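Local coordinates for T-lymphoma invasion and metastasis-inducing protein 1 (Homo sapiens, PDB 4K2P) that is a Rac-directed guanine nucleotide exchange factor whose PH-CC-Ex module probably binds phosphoinositides and partner proteins at cell junctions, at residues C46-Y51 with F99-T104; V8-A13 with I113-S118; N73-A78 with F231-F236. The protein carries 5 engineered substitutions. All coordinates share one frame; numbering follows the deposited sequence.

Contact 1 of 3, residues C46-Y51 with F99-T104; sequences CTLFFY and FLFQTT
Leu48 and Phe50 meet Phe101 in a buried, wholly apolar contact across the interior of the beta structure, between strands 47-51 and 98-102. That the two strands are not paired follows from their spacing: the closest CA atoms, those of Leu48 and Phe99, are 11.3 Å apart, and no hydrogen bond joins the segments. The side chains alone bridge the distance, burying 104 Å² in total. Phe50 and Phe101 meet edge to edge rather than stacking. Their planes differ by only about 20°; the side chains cross at roughly a right angle, and Phe50 CE2 comes to 3.8 Å from Phe101 CE1, in the plane of the Phe101 ring. This inward layer belongs to the curled antiparallel sheet of the PH domain, whose opposing walls close on an apolar core. Leu48, with CG set opposite its carbonyl carbon (chi1 -71°), arrives from the opposite direction to Phe101 and places CD1 4.0 Å from CZ of that ring. If position 101 carried an alanine, a gap would probably open beside Leu48 CD1 and the CE2-CZ edge of Phe50, leaving both with less to hold their rotation. Further rings extend the cluster on both walls: Phe50 meets His67, and Phe101 meets Phe89, each pair with planes about 20° apart. Leu48 also packs on Val41 and Leu43 of strand 37-44.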
ATOM      1  N   CYS A  46      -7.190   2.117  13.527  1.00 42.43           N
ATOM      2  CA  CYS A  46      -6.721   1.975  12.164  1.00 42.30           C
ATOM      3  C   CYS A  46      -7.598   2.791  11.221  1.00 39.36           C
ATOM      4  O   CYS A  46      -7.896   2.379  10.100  1.00 37.48           O
ATOM      5  CB  CYS A  46      -6.691   0.497  11.778  1.00 50.19           C
ATOM      6  SG  CYS A  46      -5.047  -0.044  11.288  1.00 62.25           S
ATOM      7  N   THR A  47      -7.999   3.965  11.698  1.00 38.04           N
ATOM      8  CA  THR A  47      -8.833   4.872  10.925  1.00 37.31           C
ATOM      9  C   THR A  47      -8.295   6.295  10.998  1.00 33.46           C
ATOM     10  O   THR A  47      -7.934   6.784  12.065  1.00 35.69           O
ATOM     11  CB  THR A  47     -10.291   4.845  11.430  1.00 40.70           C
ATOM     12  OG1 THR A  47     -10.776   3.502  11.395  1.00 45.56           O
ATOM     13  CG2 THR A  47     -11.193   5.722  10.573  1.00 39.96           C
ATOM     14  N   LEU A  48      -8.196   6.938   9.842  1.00 29.11           N
ATOM     15  CA  LEU A  48      -7.919   8.357   9.767  1.00 26.58           C
ATOM     16  C   LEU A  48      -9.233   9.116   9.726  1.00 28.70           C
ATOM     17  O   LEU A  48     -10.034   8.916   8.826  1.00 29.91           O
ATOM     18  CB  LEU A  48      -7.082   8.700   8.525  1.00 26.01           C
ATOM     19  CG  LEU A  48      -5.621   8.267   8.515  1.00 27.64           C
ATOM     20  CD1 LEU A  48      -5.026   8.525   7.137  1.00 28.75           C
ATOM     21  CD2 LEU A  48      -4.830   8.983   9.573  1.00 27.98           C
ATOM     22  N   PHE A  49      -9.449   9.975  10.714  1.00 29.11           N
ATOM     23  CA  PHE A  49     -10.622  10.833  10.779  1.00 29.40           C
ATOM     24  C   PHE A  49     -10.256  12.238  10.327  1.00 28.26           C
ATOM     25  O   PHE A  49      -9.247  12.797  10.749  1.00 27.23           O
ATOM     26  CB  PHE A  49     -11.184  10.858  12.199  1.00 30.01           C
ATOM     27  CG  PHE A  49     -11.680   9.527  12.670  1.00 32.32           C
ATOM     28  CD1 PHE A  49     -12.970   9.119  12.394  1.00 35.03           C
ATOM     29  CD2 PHE A  49     -10.848   8.675  13.374  1.00 35.13           C
ATOM     30  CE1 PHE A  49     -13.434   7.887  12.820  1.00 40.13           C
ATOM     31  CE2 PHE A  49     -11.306   7.435  13.808  1.00 40.38           C
ATOM     32  CZ  PHE A  49     -12.598   7.042  13.526  1.00 42.96           C
ATOM     33  N   PHE A  50     -11.102  12.808   9.480  1.00 28.74           N
ATOM     34  CA  PHE A  50     -10.856  14.116   8.889  1.00 27.30           C
ATOM     35  C   PHE A  50     -11.872  15.106   9.417  1.00 26.88           C
ATOM     36  O   PHE A  50     -13.071  14.898   9.268  1.00 29.61           O
ATOM     37  CB  PHE A  50     -10.929  14.031   7.363  1.00 28.01           C
ATOM     38  CG  PHE A  50      -9.889  13.136   6.756  1.00 29.22           C
ATOM     39  CD1 PHE A  50      -9.959  11.770   6.906  1.00 32.62           C
ATOM     40  CD2 PHE A  50      -8.851  13.664   6.020  1.00 30.39           C
ATOM     41  CE1 PHE A  50      -9.000  10.949   6.346  1.00 34.81           C
ATOM     42  CE2 PHE A  50      -7.890  12.845   5.457  1.00 32.43           C
ATOM     43  CZ  PHE A  50      -7.968  11.489   5.619  1.00 33.87           C
ATOM     44  N   TYR A  51     -11.379  16.175  10.041  1.00 26.47           N
ATOM     45  CA  TYR A  51     -12.213  17.201  10.666  1.00 26.88           C
ATOM     46  C   TYR A  51     -12.001  18.545   9.969  1.00 26.95           C
ATOM     47  O   TYR A  51     -10.876  18.868   9.583  1.00 26.56           O
ATOM     48  CB  TYR A  51     -11.872  17.367  12.149  1.00 28.88           C
ATOM     49  CG  TYR A  51     -12.042  16.145  13.036  1.00 29.24           C
ATOM     50  CD1 TYR A  51     -11.034  15.193  13.150  1.00 28.34           C
ATOM     51  CD2 TYR A  51     -13.185  15.978  13.812  1.00 30.93           C
ATOM     52  CE1 TYR A  51     -11.179  14.091  13.980  1.00 29.53           C
ATOM     53  CE2 TYR A  51     -13.332  14.886  14.642  1.00 31.11           C
ATOM     54  CZ  TYR A  51     -12.328  13.951  14.727  1.00 32.55           C
ATOM     55  OH  TYR A  51     -12.480  12.863  15.553  1.00 37.87           O
ATOM     56  N   PHE A  99      -4.324   8.363  -1.430  1.00 18.73           N
ATOM     57  CA  PHE A  99      -4.550   9.730  -0.984  1.00 22.88           C
ATOM     58  C   PHE A  99      -3.207  10.408  -0.826  1.00 22.05           C
ATOM     59  O   PHE A  99      -2.259   9.792  -0.369  1.00 22.83           O
ATOM     60  CB  PHE A  99      -5.304   9.755   0.356  1.00 24.07           C
ATOM     61  CG  PHE A  99      -6.533   8.898   0.374  1.00 26.05           C
ATOM     62  CD1 PHE A  99      -6.442   7.546   0.680  1.00 25.46           C
ATOM     63  CD2 PHE A  99      -7.781   9.435   0.096  1.00 27.25           C
ATOM     64  CE1 PHE A  99      -7.577   6.742   0.695  1.00 26.16           C
ATOM     65  CE2 PHE A  99      -8.916   8.632   0.111  1.00 28.15           C
ATOM     66  CZ  PHE A  99      -8.807   7.283   0.406  1.00 27.07           C
ATOM     67  N   LEU A 100      -3.117  11.662  -1.245  1.00 22.64           N
ATOM     68  CA  LEU A 100      -1.939  12.473  -0.983  1.00 21.68           C
ATOM     69  C   LEU A 100      -2.134  13.375   0.236  1.00 19.37           C
ATOM     70  O   LEU A 100      -3.211  13.909   0.460  1.00 18.83           O
ATOM     71  CB  LEU A 100      -1.601  13.323  -2.205  1.00 23.08           C
ATOM     72  CG  LEU A 100      -1.211  12.547  -3.468  1.00 26.26           C
ATOM     73  CD1 LEU A 100      -1.148  13.494  -4.635  1.00 27.49           C
ATOM     74  CD2 LEU A 100       0.124  11.836  -3.290  1.00 27.35           C
ATOM     75  N   PHE A 101      -1.050  13.561   0.976  1.00 18.69           N
ATOM     76  CA  PHE A 101      -1.013  14.395   2.163  1.00 19.87           C
ATOM     77  C   PHE A 101       0.229  15.280   2.103  1.00 22.28           C
ATOM     78  O   PHE A 101       1.287  14.812   1.691  1.00 23.72           O
ATOM     79  CB  PHE A 101      -0.964  13.553   3.435  1.00 21.34           C
ATOM     80  CG  PHE A 101      -2.104  12.601   3.595  1.00 23.08           C
ATOM     81  CD1 PHE A 101      -3.274  12.987   4.238  1.00 23.08           C
ATOM     82  CD2 PHE A 101      -1.993  11.299   3.148  1.00 23.01           C
ATOM     83  CE1 PHE A 101      -4.318  12.094   4.407  1.00 25.07           C
ATOM     84  CE2 PHE A 101      -3.032  10.402   3.318  1.00 25.10           C
ATOM     85  CZ  PHE A 101      -4.196  10.799   3.947  1.00 24.87           C
ATOM     86  N   GLN A 102       0.105  16.544   2.506  1.00 21.41           N
ATOM     87  CA  GLN A 102       1.260  17.429   2.635  1.00 22.33           C
ATOM     88  C   GLN A 102       1.383  17.918   4.077  1.00 23.93           C
ATOM     89  O   GLN A 102       0.418  18.432   4.659  1.00 23.44           O
ATOM     90  CB  GLN A 102       1.161  18.629   1.689  1.00 24.43           C
ATOM     91  CG  GLN A 102       2.424  19.524   1.687  1.00 27.21           C
ATOM     92  CD  GLN A 102       2.212  20.869   1.008  1.00 32.17           C
ATOM     93  OE1 GLN A 102       1.095  21.382   0.950  1.00 32.90           O
ATOM     94  NE2 GLN A 102       3.293  21.449   0.496  1.00 34.97           N
ATOM     95  N   THR A 103       2.576  17.747   4.636  1.00 25.21           N
ATOM     96  CA  THR A 103       2.907  18.238   5.964  1.00 29.06           C
ATOM     97  C   THR A 103       4.004  19.328   5.854  1.00 28.14           C
ATOM     98  O   THR A 103       4.220  19.888   4.774  1.00 30.06           O
ATOM     99  CB  THR A 103       3.334  17.059   6.872  1.00 28.24           C
ATOM    100  OG1 THR A 103       3.503  17.503   8.223  1.00 27.79           O
ATOM    101  CG2 THR A 103       4.612  16.414   6.363  1.00 32.42           C
ATOM    102  N   THR A 104       4.686  19.625   6.959  1.00 27.58           N
ATOM    103  CA  THR A 104       5.463  20.856   7.101  1.00 26.92           C
ATOM    104  C   THR A 104       6.968  20.661   7.026  1.00 27.06           C
ATOM    105  O   THR A 104       7.703  21.620   6.830  1.00 28.66           O
ATOM    106  CB  THR A 104       5.154  21.538   8.449  1.00 29.28           C
ATOM    107  OG1 THR A 104       5.183  20.552   9.489  1.00 29.86           O
ATOM    108  CG2 THR A 104       3.787  22.191   8.422  1.00 27.61           C
TER

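Contact 2 of 3, residues V8-A13 with I113-S118; sequences VRKAGA and ITAIHS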
ATOM      1  N   VAL A   8      -5.958   8.809  20.578  1.00 45.56           N
ATOM      2  CA  VAL A   8      -5.303   9.355  19.387  1.00 37.66           C
ATOM      3  C   VAL A   8      -3.816   8.997  19.376  1.00 35.15           C
ATOM      4  O   VAL A   8      -3.080   9.354  20.286  1.00 37.19           O
ATOM      5  CB  VAL A   8      -5.473  10.895  19.328  1.00 41.24           C
ATOM      6  CG1 VAL A   8      -4.659  11.507  18.197  1.00 36.45           C
ATOM      7  CG2 VAL A   8      -6.938  11.252  19.150  1.00 43.87           C
ATOM      8  N   ARG A   9      -3.375   8.319  18.320  1.00 31.86           N
ATOM      9  CA  ARG A   9      -1.974   7.947  18.174  1.00 31.47           C
ATOM     10  C   ARG A   9      -1.178   9.110  17.593  1.00 28.50           C
ATOM     11  O   ARG A   9      -0.039   9.351  17.979  1.00 31.61           O
ATOM     12  CB  ARG A   9      -1.827   6.701  17.290  1.00 30.30           C
ATOM     13  CG  ARG A   9      -0.386   6.221  17.131  1.00 31.48           C
ATOM     14  CD  ARG A   9      -0.286   5.054  16.146  1.00 30.07           C
ATOM     15  NE  ARG A   9      -0.891   3.818  16.660  1.00 32.91           N
ATOM     16  CZ  ARG A   9      -0.234   2.837  17.274  1.00 36.25           C
ATOM     17  NH1 ARG A   9       1.074   2.919  17.472  1.00 38.31           N
ATOM     18  NH2 ARG A   9      -0.891   1.762  17.697  1.00 39.15           N
ATOM     19  N   LYS A  10      -1.798   9.825  16.666  1.00 26.13           N
ATOM     20  CA  LYS A  10      -1.156  10.931  15.957  1.00 27.61           C
ATOM     21  C   LYS A  10      -2.235  11.814  15.348  1.00 27.18           C
ATOM     22  O   LYS A  10      -3.190  11.310  14.777  1.00 23.48           O
ATOM     23  CB  LYS A  10      -0.216  10.409  14.861  1.00 27.17           C
ATOM     24  CG  LYS A  10       0.454  11.477  14.010  1.00 27.74           C
ATOM     25  CD  LYS A  10       1.492  12.235  14.806  1.00 31.98           C
ATOM     26  CE  LYS A  10       2.316  13.167  13.927  1.00 32.27           C
ATOM     27  NZ  LYS A  10       3.189  14.003  14.783  1.00 35.93           N
ATOM     28  N   ALA A  11      -2.077  13.130  15.457  1.00 28.87           N
ATOM     29  CA  ALA A  11      -3.028  14.058  14.854  1.00 27.51           C
ATOM     30  C   ALA A  11      -2.320  15.344  14.428  1.00 28.12           C
ATOM     31  O   ALA A  11      -1.393  15.787  15.096  1.00 29.45           O
ATOM     32  CB  ALA A  11      -4.156  14.364  15.830  1.00 28.58           C
ATOM     33  N   GLY A  12      -2.757  15.937  13.319  1.00 25.64           N
ATOM     34  CA  GLY A  12      -2.160  17.171  12.846  1.00 28.08           C
ATOM     35  C   GLY A  12      -2.885  17.758  11.652  1.00 25.84           C
ATOM     36  O   GLY A  12      -3.701  17.100  11.027  1.00 24.84           O
ATOM     37  N   ALA A  13      -2.574  19.005  11.340  1.00 24.00           N
ATOM     38  CA  ALA A  13      -3.151  19.687  10.200  1.00 24.17           C
ATOM     39  C   ALA A  13      -2.412  19.270   8.929  1.00 27.09           C
ATOM     40  O   ALA A  13      -1.194  19.378   8.855  1.00 28.49           O
ATOM     41  CB  ALA A  13      -3.088  21.192  10.401  1.00 27.16           C
ATOM     42  N   ILE A 113       4.425   8.686   8.735  1.00 22.15           N
ATOM     43  CA  ILE A 113       4.644   7.371   8.150  1.00 23.68           C
ATOM     44  C   ILE A 113       4.801   6.349   9.271  1.00 23.60           C
ATOM     45  O   ILE A 113       4.233   5.263   9.219  1.00 23.01           O
ATOM     46  CB  ILE A 113       5.879   7.352   7.221  1.00 25.20           C
ATOM     47  CG1 ILE A 113       5.569   8.145   5.947  1.00 24.87           C
ATOM     48  CG2 ILE A 113       6.255   5.915   6.852  1.00 27.94           C
ATOM     49  CD1 ILE A 113       6.701   8.230   4.962  1.00 26.63           C
ATOM     50  N   THR A 114       5.537   6.729  10.305  1.00 26.21           N
ATOM     51  CA  THR A 114       5.802   5.850  11.429  1.00 26.80           C
ATOM     52  C   THR A 114       4.515   5.529  12.172  1.00 26.53           C
ATOM     53  O   THR A 114       4.272   4.377  12.508  1.00 28.41           O
ATOM     54  CB  THR A 114       6.818   6.478  12.384  1.00 27.83           C
ATOM     55  OG1 THR A 114       8.097   6.498  11.746  1.00 27.93           O
ATOM     56  CG2 THR A 114       6.941   5.688  13.681  1.00 30.14           C
ATOM     57  N   ALA A 115       3.675   6.534  12.389  1.00 25.03           N
ATOM     58  CA  ALA A 115       2.455   6.353  13.169  1.00 24.93           C
ATOM     59  C   ALA A 115       1.454   5.467  12.429  1.00 25.20           C
ATOM     60  O   ALA A 115       0.820   4.601  13.030  1.00 25.04           O
ATOM     61  CB  ALA A 115       1.826   7.693  13.496  1.00 26.70           C
ATOM     62  N   ILE A 116       1.314   5.672  11.123  1.00 22.63           N
ATOM     63  CA  ILE A 116       0.316   4.923  10.368  1.00 23.88           C
ATOM     64  C   ILE A 116       0.749   3.467  10.232  1.00 22.44           C
ATOM     65  O   ILE A 116      -0.068   2.564  10.386  1.00 23.70           O
ATOM     66  CB  ILE A 116       0.063   5.536   8.991  1.00 24.81           C
ATOM     67  CG1 ILE A 116      -0.586   6.912   9.151  1.00 25.58           C
ATOM     68  CG2 ILE A 116      -0.864   4.643   8.165  1.00 27.95           C
ATOM     69  CD1 ILE A 116      -0.545   7.772   7.910  1.00 25.66           C
ATOM     70  N   HIS A 117       2.033   3.242   9.976  1.00 21.16           N
ATOM     71  CA  HIS A 117       2.563   1.894   9.823  1.00 23.07           C
ATOM     72  C   HIS A 117       2.511   1.147  11.147  1.00 25.72           C
ATOM     73  O   HIS A 117       2.292  -0.057  11.176  1.00 28.49           O
ATOM     74  CB  HIS A 117       4.000   1.933   9.298  1.00 21.17           C
ATOM     75  CG  HIS A 117       4.086   2.166   7.827  1.00 18.37           C
ATOM     76  ND1 HIS A 117       5.267   2.449   7.180  1.00 18.95           N
ATOM     77  CD2 HIS A 117       3.126   2.159   6.878  1.00 18.08           C
ATOM     78  CE1 HIS A 117       5.030   2.613   5.893  1.00 19.21           C
ATOM     79  NE2 HIS A 117       3.739   2.431   5.682  1.00 19.69           N
ATOM     80  N   SER A 118       2.699   1.873  12.243  1.00 25.78           N
ATOM     81  CA  SER A 118       2.623   1.280  13.573  1.00 27.66           C
ATOM     82  C   SER A 118       1.214   0.800  13.847  1.00 25.38           C
ATOM     83  O   SER A 118       1.013  -0.258  14.424  1.00 24.86           O
ATOM     84  CB  SER A 118       3.054   2.277  14.646  1.00 32.82           C
ATOM     85  OG  SER A 118       4.459   2.441  14.639  1.00 37.18           O
TER
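Arg9 and Lys10, in the N-terminal segment that runs into strand 10-23, reach Ala115 and Ser118 on the long helix 106-128. The pairing is a hallmark of the PH fold, in which a C-terminal helix covers one end of the curled beta sheet. No hydrogen bond crosses between the segments, and their nearest CA atoms, those of Lys10 and Ala115, are 6.5 Å apart.

The apolar part is small and close. Lys10 CB lies 3.7 Å from Ala115 CB, and Lys10 CG follows at 4.1 Å from the same methyl. Beyond CG the lysine chain bends (chi2 71°) and leaves the methyl behind; its ammonium group finds a salt bridge with Glu108 and a cation-pi contact with Trp112, both earlier on this helix. Lys10 therefore grips the helix twice, by its stem and by its charge.

Arg9 adds contacts of van der Waals kind against polar and backbone groups. Its chain runs out extended through chi1 and chi2, which brings CD to 3.3 Å from Ala115 O, and the bend at chi3 (-69°) then turns the guanidinium toward the helix: Ser118 C sits over the centre of one guanidinium face, 4.2 Å above the plane. Arg9 NH1 approaches Ser118 CB at 3.5 Å. This outer part is solvent-exposed, and Arg9 also touches a crystal neighbour, so its pose may owe something to the lattice.

Hydrogen bonding stays within the helix. Ser118 OG donates to Thr114 O at 2.9 Å, tilted 35° from the carbonyl plane, while Ser118 N reaches that oxygen at 3.0 Å from the opposite face of the plane.

Contact 3 of 3, residues N73-A78 with F231-F236; sequences NSIVQA and FSVSSF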
ATOM      1  N   ASN A  73      -3.825  -2.394   6.710  1.00 27.48           N
ATOM      2  CA  ASN A  73      -3.095  -3.016   5.603  1.00 29.28           C
ATOM      3  C   ASN A  73      -2.768  -2.027   4.482  1.00 27.06           C
ATOM      4  O   ASN A  73      -2.757  -2.379   3.306  1.00 27.94           O
ATOM      5  CB  ASN A  73      -3.877  -4.216   5.051  1.00 30.36           C
ATOM      6  CG  ASN A  73      -3.972  -5.355   6.051  1.00 33.08           C
ATOM      7  OD1 ASN A  73      -2.980  -5.736   6.673  1.00 34.72           O
ATOM      8  ND2 ASN A  73      -5.164  -5.904   6.210  1.00 32.99           N
ATOM      9  N   SER A  74      -2.471  -0.791   4.870  1.00 24.82           N
ATOM     10  CA  SER A  74      -2.065   0.252   3.937  1.00 23.84           C
ATOM     11  C   SER A  74      -0.548   0.318   3.767  1.00 23.43           C
ATOM     12  O   SER A  74       0.208  -0.301   4.514  1.00 25.44           O
ATOM     13  CB  SER A  74      -2.573   1.611   4.412  1.00 24.83           C
ATOM     14  OG  SER A  74      -3.979   1.682   4.329  1.00 28.46           O
ATOM     15  N   ILE A  75      -0.115   1.065   2.761  1.00 21.41           N
ATOM     16  CA  ILE A  75       1.277   1.453   2.621  1.00 25.39           C
ATOM     17  C   ILE A  75       1.321   2.973   2.540  1.00 19.68           C
ATOM     18  O   ILE A  75       0.477   3.592   1.912  1.00 20.18           O
ATOM     19  CB  ILE A  75       1.937   0.840   1.361  1.00 27.84           C
ATOM     20  CG1 ILE A  75       2.049  -0.681   1.492  1.00 35.39           C
ATOM     21  CG2 ILE A  75       3.328   1.431   1.138  1.00 31.87           C
ATOM     22  CD1 ILE A  75       2.435  -1.396   0.185  1.00 36.88           C
ATOM     23  N   VAL A  76       2.330   3.570   3.155  1.00 21.43           N
ATOM     24  CA  VAL A  76       2.542   4.996   3.068  1.00 20.78           C
ATOM     25  C   VAL A  76       3.952   5.174   2.523  1.00 22.42           C
ATOM     26  O   VAL A  76       4.875   4.481   2.950  1.00 22.58           O
ATOM     27  CB  VAL A  76       2.381   5.718   4.423  1.00 23.35           C
ATOM     28  CG1 VAL A  76       2.348   7.222   4.216  1.00 21.79           C
ATOM     29  CG2 VAL A  76       1.112   5.266   5.132  1.00 25.28           C
ATOM     30  N   GLN A  77       4.095   6.088   1.569  1.00 21.13           N
ATOM     31  CA  GLN A  77       5.373   6.386   0.922  1.00 22.43           C
ATOM     32  C   GLN A  77       5.570   7.891   0.808  1.00 21.50           C
ATOM     33  O   GLN A  77       4.664   8.603   0.400  1.00 21.05           O
ATOM     34  CB  GLN A  77       5.438   5.780  -0.485  1.00 22.51           C
ATOM     35  CG  GLN A  77       5.424   4.265  -0.541  1.00 23.83           C
ATOM     36  CD  GLN A  77       6.765   3.667  -0.189  1.00 26.20           C
ATOM     37  OE1 GLN A  77       7.664   3.583  -1.028  1.00 28.11           O
ATOM     38  NE2 GLN A  77       6.904   3.230   1.051  1.00 27.37           N
ATOM     39  N   ALA A  78       6.755   8.372   1.147  1.00 21.87           N
ATOM     40  CA  ALA A  78       7.152   9.725   0.790  1.00 22.64           C
ATOM     41  C   ALA A  78       7.101   9.884  -0.719  1.00 25.58           C
ATOM     42  O   ALA A  78       7.335   8.929  -1.455  1.00 28.06           O
ATOM     43  CB  ALA A  78       8.546  10.028   1.299  1.00 23.12           C
ATOM     44  N   PHE A 231       3.748   5.732 -12.221  1.00 27.73           N
ATOM     45  CA  PHE A 231       4.516   4.531 -11.913  1.00 28.80           C
ATOM     46  C   PHE A 231       5.190   4.738 -10.576  1.00 29.26           C
ATOM     47  O   PHE A 231       6.199   5.432 -10.482  1.00 30.60           O
ATOM     48  CB  PHE A 231       5.585   4.244 -12.972  1.00 33.38           C
ATOM     49  CG  PHE A 231       5.039   3.914 -14.325  1.00 34.56           C
ATOM     50  CD1 PHE A 231       4.583   4.914 -15.168  1.00 38.55           C
ATOM     51  CD2 PHE A 231       4.996   2.601 -14.762  1.00 32.52           C
ATOM     52  CE1 PHE A 231       4.088   4.606 -16.425  1.00 40.91           C
ATOM     53  CE2 PHE A 231       4.503   2.287 -16.016  1.00 35.05           C
ATOM     54  CZ  PHE A 231       4.043   3.286 -16.846  1.00 38.76           C
ATOM     55  N   SER A 232       4.641   4.113  -9.548  1.00 28.82           N
ATOM     56  CA  SER A 232       5.153   4.266  -8.200  1.00 27.53           C
ATOM     57  C   SER A 232       4.705   3.085  -7.361  1.00 25.90           C
ATOM     58  O   SER A 232       3.841   2.315  -7.767  1.00 24.57           O
ATOM     59  CB  SER A 232       4.646   5.561  -7.580  1.00 25.88           C
ATOM     60  OG  SER A 232       3.252   5.440  -7.332  1.00 24.96           O
ATOM     61  N   VAL A 233       5.307   2.936  -6.192  1.00 28.23           N
ATOM     62  CA  VAL A 233       4.879   1.926  -5.243  1.00 28.45           C
ATOM     63  C   VAL A 233       3.399   2.104  -4.938  1.00 23.91           C
ATOM     64  O   VAL A 233       2.688   1.129  -4.787  1.00 22.15           O
ATOM     65  CB  VAL A 233       5.703   1.994  -3.946  1.00 33.58           C
ATOM     66  CG1 VAL A 233       5.124   1.068  -2.875  1.00 34.46           C
ATOM     67  CG2 VAL A 233       7.144   1.613  -4.240  1.00 35.15           C
ATOM     68  N   SER A 234       2.935   3.347  -4.866  1.00 24.77           N
ATOM     69  CA  SER A 234       1.546   3.613  -4.493  1.00 25.85           C
ATOM     70  C   SER A 234       0.538   3.139  -5.540  1.00 25.34           C
ATOM     71  O   SER A 234      -0.516   2.612  -5.187  1.00 25.29           O
ATOM     72  CB  SER A 234       1.341   5.105  -4.228  1.00 27.44           C
ATOM     73  OG  SER A 234       2.097   5.515  -3.106  1.00 28.21           O
ATOM     74  N   SER A 235       0.836   3.346  -6.820  1.00 23.20           N
ATOM     75  CA  SER A 235      -0.070   2.910  -7.877  1.00 21.73           C
ATOM     76  C   SER A 235       0.006   1.389  -8.069  1.00 20.29           C
ATOM     77  O   SER A 235      -0.988   0.743  -8.380  1.00 21.58           O
ATOM     78  CB  SER A 235       0.248   3.636  -9.185  1.00 23.82           C
ATOM     79  OG  SER A 235       1.550   3.320  -9.641  1.00 24.60           O
ATOM     80  N   PHE A 236       1.197   0.837  -7.876  1.00 18.58           N
ATOM     81  CA  PHE A 236       1.426  -0.601  -7.947  1.00 18.02           C
ATOM     82  C   PHE A 236       0.568  -1.261  -6.878  1.00 19.26           C
ATOM     83  O   PHE A 236      -0.174  -2.199  -7.151  1.00 20.72           O
ATOM     84  CB  PHE A 236       2.918  -0.893  -7.738  1.00 19.62           C
ATOM     85  CG  PHE A 236       3.323  -2.326  -7.965  1.00 21.55           C
ATOM     86  CD1 PHE A 236       2.435  -3.273  -8.454  1.00 23.65           C
ATOM     87  CD2 PHE A 236       4.618  -2.720  -7.688  1.00 24.10           C
ATOM     88  CE1 PHE A 236       2.836  -4.586  -8.657  1.00 25.21           C
ATOM     89  CE2 PHE A 236       5.024  -4.030  -7.897  1.00 26.57           C
ATOM     90  CZ  PHE A 236       4.130  -4.963  -8.376  1.00 26.04           C
TER
HETATM   91  O   HOH W   1       1.584   4.174  -0.758  1.00 19.63           O
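Ser234 OG and Ile75 O share one water molecule, the polar link between these segments. The water lies 2.8 Å from Ser234 OG, with the proton direction unresolved, and donates to Ile75 O at 2.9 Å. It thus satisfies a strand carbonyl and a helix hydroxyl that are both buried, and no direct hydrogen bond crosses the contact.

The rest is van der Waals packing centred on Val233, the first residue of helix 233-241. Gln77 crosses it at about a right angle, laying its stem and amide against the valine branches: Gln77 CG is 4.0 Å from Val233 CG1, and Gln77 OE1, a polar oxygen set against a methyl, is 3.8 Å from Val233 CG2. A bend at chi2 (-77°) folds the glutamine back on its own strand, where NE2 donates to Val76 O at 3.0 Å, with an N-H...O angle of 152°. The nitrogen stands above that carbonyl plane rather than on a lone pair, but the bond probably helps hold the amide in this rotation, with OE1 turned to the valine. Ile75 CG2 adds a looser contact, 4.4 Å from Val233 CG1. Pro210, Leu213 and Phe193 also touch Val233.

The helix start is itself well defined: Ser232 is the N-cap, its OG accepting from Ser235 N at 3.2 Å and 161°. A capped helix of the CC-Ex region, packed by its first turn on a strand of the PH sheet, is an interdomain interface that joins the two parts of the PH-CC-Ex module.

Contacts 1 and 3 are buried, whereas contact 2 is only partly so and carries an exposed arginine at its margin. The chemistry follows: aromatic and aliphatic carbon alone within the PH core, charged chains draped on a helix at its edge, and a water with van der Waals packing where the CC-Ex region joins. All three reach the same sheet. Strand 98-102 of contact 1 neighbours strand 10-23 of contact 2 and leads into helix 106-128; along the chain, contact 1 is nested inside the loop closed by contact 2. Contacts 2 and 3, with centres about 17 Å apart, meet directly: His117 NE2 lies 3.1 Å from Val76 N, a probable hydrogen bond.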